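Local structure of alpha-catenin-like protein hmp-1 (Caenorhabditis elegans, 5XA5) at residues V156-T159 with A160-M163; L175-L178 with L179-Q182. The protein binds beta-catenin, cadherin and actin filaments at cell junctions and is required for cell migration and cell shape changes during embryonic body enclosure and elongation. All coordinates share one frame; numbering follows the deposited sequence. Where two conformers were deposited one is given.

Contact 1: residues V156-T159 with A160-M163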
loop_
_atom_site.group_PDB
_atom_site.type_symbol
_atom_site.label_atom_id
_atom_site.label_comp_id
_atom_site.label_asym_id
_atom_site.label_seq_id
_atom_site.Cartn_x
_atom_site.Cartn_y
_atom_site.Cartn_z
ATOM N N VAL A 156 -16.023 -11.172 1.462
ATOM C CA VAL A 156 -16.334 -12.155 2.514
ATOM C C VAL A 156 -17.667 -11.794 3.165
ATOM O O VAL A 156 -18.527 -12.647 3.397
ATOM C CB VAL A 156 -15.230 -12.216 3.569
ATOM C CG1 VAL A 156 -15.659 -13.025 4.784
ATOM C CG2 VAL A 156 -13.986 -12.824 2.946
ATOM N N ARG A 157 -17.866 -10.510 3.438
ATOM C CA ARG A 157 -19.110 -10.071 4.068
ATOM C C ARG A 157 -20.335 -10.428 3.225
ATOM O O ARG A 157 -21.349 -10.878 3.754
ATOM C CB ARG A 157 -19.054 -8.559 4.319
ATOM C CG ARG A 157 -20.275 -7.956 4.978
ATOM C CD ARG A 157 -20.133 -6.435 5.024
ATOM N NE ARG A 157 -19.198 -6.017 6.078
ATOM C CZ ARG A 157 -18.046 -5.384 5.888
ATOM N NH1 ARG A 157 -17.627 -5.059 4.666
ATOM N NH2 ARG A 157 -17.311 -5.069 6.942
ATOM N N GLU A 158 -20.240 -10.240 1.909
ATOM C CA GLU A 158 -21.376 -10.523 1.033
ATOM C C GLU A 158 -21.642 -12.017 0.895
ATOM O O GLU A 158 -22.797 -12.463 0.870
ATOM C CB GLU A 158 -21.146 -9.882 -0.343
ATOM C CG GLU A 158 -22.181 -10.261 -1.390
ATOM C CD GLU A 158 -23.632 -9.886 -0.996
ATOM O OE1 GLU A 158 -23.797 -8.958 -0.172
ATOM O OE2 GLU A 158 -24.598 -10.475 -1.537
ATOM N N THR A 159 -20.581 -12.801 0.785
ATOM C CA THR A 159 -20.768 -14.240 0.740
ATOM C C THR A 159 -21.421 -14.745 2.023
ATOM O O THR A 159 -22.349 -15.558 1.963
ATOM C CB THR A 159 -19.428 -14.953 0.482
ATOM O OG1 THR A 159 -18.879 -14.466 -0.749
ATOM C CG2 THR A 159 -19.645 -16.462 0.371
ATOM N N ALA A 160 -20.974 -14.239 3.173
ATOM C CA ALA A 160 -21.601 -14.600 4.450
ATOM C C ALA A 160 -23.049 -14.158 4.495
ATOM O O ALA A 160 -23.909 -14.864 5.040
ATOM C CB ALA A 160 -20.845 -14.001 5.609
ATOM N N HIS A 161 -23.329 -12.967 3.962
ATOM C CA HIS A 161 -24.697 -12.479 3.888
ATOM C C HIS A 161 -25.576 -13.474 3.133
ATOM O O HIS A 161 -26.678 -13.837 3.587
ATOM C CB HIS A 161 -24.738 -11.108 3.189
ATOM C CG HIS A 161 -26.103 -10.472 3.157
ATOM N ND1 HIS A 161 -26.449 -9.438 3.982
ATOM C CD2 HIS A 161 -27.196 -10.745 2.394
ATOM C CE1 HIS A 161 -27.711 -9.082 3.737
ATOM N NE2 HIS A 161 -28.181 -9.868 2.798
ATOM N N GLN A 162 -25.082 -13.906 1.971
ATOM C CA GLN A 162 -25.839 -14.826 1.143
ATOM C C GLN A 162 -26.014 -16.160 1.848
ATOM O O GLN A 162 -27.076 -16.785 1.723
ATOM C CB GLN A 162 -25.148 -15.009 -0.215
ATOM C CG GLN A 162 -25.304 -13.798 -1.102
ATOM C CD GLN A 162 -24.530 -13.927 -2.396
ATOM O OE1 GLN A 162 -24.453 -15.009 -2.967
ATOM N NE2 GLN A 162 -23.999 -12.811 -2.891
ATOM N N MET A 163 -24.991 -16.580 2.605
ATOM C CA MET A 163 -25.083 -17.851 3.310
ATOM C C MET A 163 -26.193 -17.809 4.360
ATOM O O MET A 163 -26.997 -18.758 4.475
ATOM C CB MET A 163 -23.733 -18.219 3.941
ATOM C CG MET A 163 -23.707 -19.646 4.455
ATOM S SD MET A 163 -22.088 -20.180 5.045
ATOM C CE MET A 163 -21.962 -19.258 6.579
#
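Glu158 and Gln162 join side chains one turn apart in an i to i+4 contact near the C-terminal end of the long helix 117-165, in the helical bundle of this N-terminal fragment of the vinculin/alpha-catenin family protein. Four successive alpha-helical hydrogen bonds, from Ala160 N to Val156 O through Met163 N to Thr159 O, define the backbone; each is 2.9 Å from nitrogen to oxygen. On the exposed face, Gln162 NE2 donates to Glu158 OE2 over 2.8 Å, and the N-H...O angle of 168° makes this bond nearly straight. The acceptor lies almost in the amide plane of Gln162, while NE2 approaches the anti lone pair of OE2, on the side away from OE1. Carboxylate and amide planes are inclined at 59°, so the two groups do not lie flat on one another. With CG anti to the backbone N, the Glu158 chain bends at chi2 (59°) and carries its carboxylate forward, alongside the next turn, where the extended Gln162 chain meets it. The opposite side of the helix faces the bundle: Val156 and Ala160 touch Met247 of helix 234-258, and Met163 reaches helix 200-229. Arg157 forms salt bridges with Asp154 and Glu255. Beside the NE2 hydrogen bond, the methylene carbon Gln162 CG lies 3.4 Å from Glu158 OE2.

Contact 2: residues L175-L178 with L179-Q182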
loop_
_atom_site.group_PDB
_atom_site.type_symbol
_atom_site.label_atom_id
_atom_site.label_comp_id
_atom_site.label_asym_id
_atom_site.label_seq_id
_atom_site.Cartn_x
_atom_site.Cartn_y
_atom_site.Cartn_z
ATOM N N LEU A 175 -22.211 -22.023 -0.752
ATOM C CA LEU A 175 -21.723 -20.722 -0.319
ATOM C C LEU A 175 -20.597 -20.877 0.703
ATOM O O LEU A 175 -19.652 -20.111 0.669
ATOM C CB LEU A 175 -22.863 -19.874 0.254
ATOM C CG LEU A 175 -23.818 -19.381 -0.839
ATOM C CD1 LEU A 175 -25.111 -18.899 -0.189
ATOM C CD2 LEU A 175 -23.175 -18.257 -1.641
ATOM N N TYR A 176 -20.667 -21.874 1.582
ATOM C CA TYR A 176 -19.579 -22.012 2.536
ATOM C C TYR A 176 -18.330 -22.501 1.805
ATOM O O TYR A 176 -17.225 -22.105 2.163
ATOM C CB TYR A 176 -19.928 -22.942 3.714
ATOM C CG TYR A 176 -18.856 -22.884 4.796
ATOM C CD1 TYR A 176 -18.504 -21.666 5.369
ATOM C CD2 TYR A 176 -18.201 -24.035 5.240
ATOM C CE1 TYR A 176 -17.519 -21.580 6.337
ATOM C CE2 TYR A 176 -17.209 -23.959 6.235
ATOM C CZ TYR A 176 -16.882 -22.727 6.772
ATOM O OH TYR A 176 -15.898 -22.621 7.742
ATOM N N ASN A 177 -18.484 -23.315 0.762
ATOM C CA ASN A 177 -17.299 -23.672 -0.032
ATOM C C ASN A 177 -16.581 -22.427 -0.581
ATOM O O ASN A 177 -15.355 -22.356 -0.591
ATOM C CB ASN A 177 -17.685 -24.603 -1.178
ATOM C CG ASN A 177 -17.650 -26.061 -0.772
ATOM O OD1 ASN A 177 -17.040 -26.423 0.238
ATOM N ND2 ASN A 177 -18.319 -26.907 -1.551
ATOM N N LEU A 178 -17.351 -21.441 -1.020
ATOM C CA LEU A 178 -16.781 -20.190 -1.516
ATOM C C LEU A 178 -16.157 -19.419 -0.362
ATOM O O LEU A 178 -15.045 -18.931 -0.466
ATOM C CB LEU A 178 -17.845 -19.329 -2.219
ATOM C CG LEU A 178 -18.356 -19.798 -3.587
ATOM C CD1 LEU A 178 -19.584 -18.982 -4.032
ATOM C CD2 LEU A 178 -17.262 -19.723 -4.636
ATOM N N LEU A 179 -16.875 -19.331 0.748
ATOM C CA LEU A 179 -16.400 -18.587 1.898
ATOM C C LEU A 179 -15.071 -19.128 2.433
ATOM O O LEU A 179 -14.212 -18.358 2.844
ATOM C CB LEU A 179 -17.465 -18.619 3.004
ATOM C CG LEU A 179 -17.339 -17.555 4.076
ATOM C CD1 LEU A 179 -17.560 -16.163 3.490
ATOM C CD2 LEU A 179 -18.324 -17.798 5.227
ATOM N N ILE A 180 -14.902 -20.451 2.417
ATOM C CA ILE A 180 -13.672 -21.064 2.917
ATOM C C ILE A 180 -12.501 -20.474 2.181
ATOM O O ILE A 180 -11.530 -20.034 2.812
ATOM C CB ILE A 180 -13.674 -22.594 2.754
ATOM C CG1 ILE A 180 -14.634 -23.208 3.784
ATOM C CG2 ILE A 180 -12.261 -23.189 2.943
ATOM C CD1 ILE A 180 -15.005 -24.633 3.481
ATOM N N SER A 181 -12.604 -20.437 0.856
ATOM C CA SER A 181 -11.483 -19.958 0.048
ATOM C C SER A 181 -11.280 -18.462 0.215
ATOM O O SER A 181 -10.139 -18.009 0.311
ATOM C CB SER A 181 -11.691 -20.319 -1.427
ATOM O OG SER A 181 -11.537 -21.720 -1.582
ATOM N N GLN A 182 -12.365 -17.707 0.270
ATOM C CA GLN A 182 -12.233 -16.261 0.398
ATOM C C GLN A 182 -11.582 -15.886 1.723
ATOM O O GLN A 182 -10.759 -14.967 1.791
ATOM C CB GLN A 182 -13.597 -15.592 0.240
ATOM C CG GLN A 182 -14.113 -15.697 -1.173
ATOM C CD GLN A 182 -15.532 -15.218 -1.315
ATOM O OE1 GLN A 182 -16.188 -14.919 -0.329
ATOM N NE2 GLN A 182 -15.999 -15.105 -2.555
#
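Ile180 packs against the ring of Tyr176 one turn earlier on helix 169-196, an i to i+4 CH-pi contact within the helical bundle. Its path starts at CB, 3.6 Å from Tyr176 O, the carbonyl oxygen that also accepts the backbone hydrogen bond from Ile180 N. The next atom, CG1, is anti to the carbonyl carbon of Ile180 (chi1 -73°), which turns it back toward the preceding turn. There it comes to 3.2 Å from Tyr176 O and stands over one ring face, 3.8 Å from the centroid of the Tyr176 ring and 19° off its normal. At the tip, CD1 runs on past the rim and meets Tyr176 CE2 at 3.6 Å. The isoleucine chain and the tyrosine side chain cross at about a right angle.

Leu179 uses a different part of the same ring: its CD2 approaches near the ring plane, at the edge, 3.9 Å from Tyr176 CD1. The aromatic group is thus touched over a face by one branched side chain and at an edge by another. Beyond the two segments, the ring stacks with that of Tyr221 and touches Met163 of helix 117-165, while Leu179 packs on Thr159. The backbone bonds Leu179 N to Leu175 O and Gln182 N to Leu178 O continue the helical pattern around this cluster. Within these two segments the ring meets Ile180 and Leu179 through aliphatic carbon, so dispersion and CH-pi attraction probably dominate the side-chain contact.

How the contacts relate
Centres of contacts 1 and 2 lie about 9 Å apart, on the successive antiparallel helices 117-165 and 169-196. Contact 1 is partly buried, half of its residues being enclosed by the bundle; contact 2 is largely a surface contact, with Leu179 its one buried residue. Overall burial does not predict the side-chain pairing: in contact 1 the polar bond lies on the exposed face, while in contact 2 the pairing is apolar and aromatic around a partly exposed tyrosine. The helices meet directly through Thr159 OG1 and Gln182 OE1, 2.8 Å apart and probably hydrogen-bonded. Further packing joins these helices, Leu179 CD1 lying 3.6 Å from Val156 O and Leu175 CD1 3.5 Å from Gln162 O.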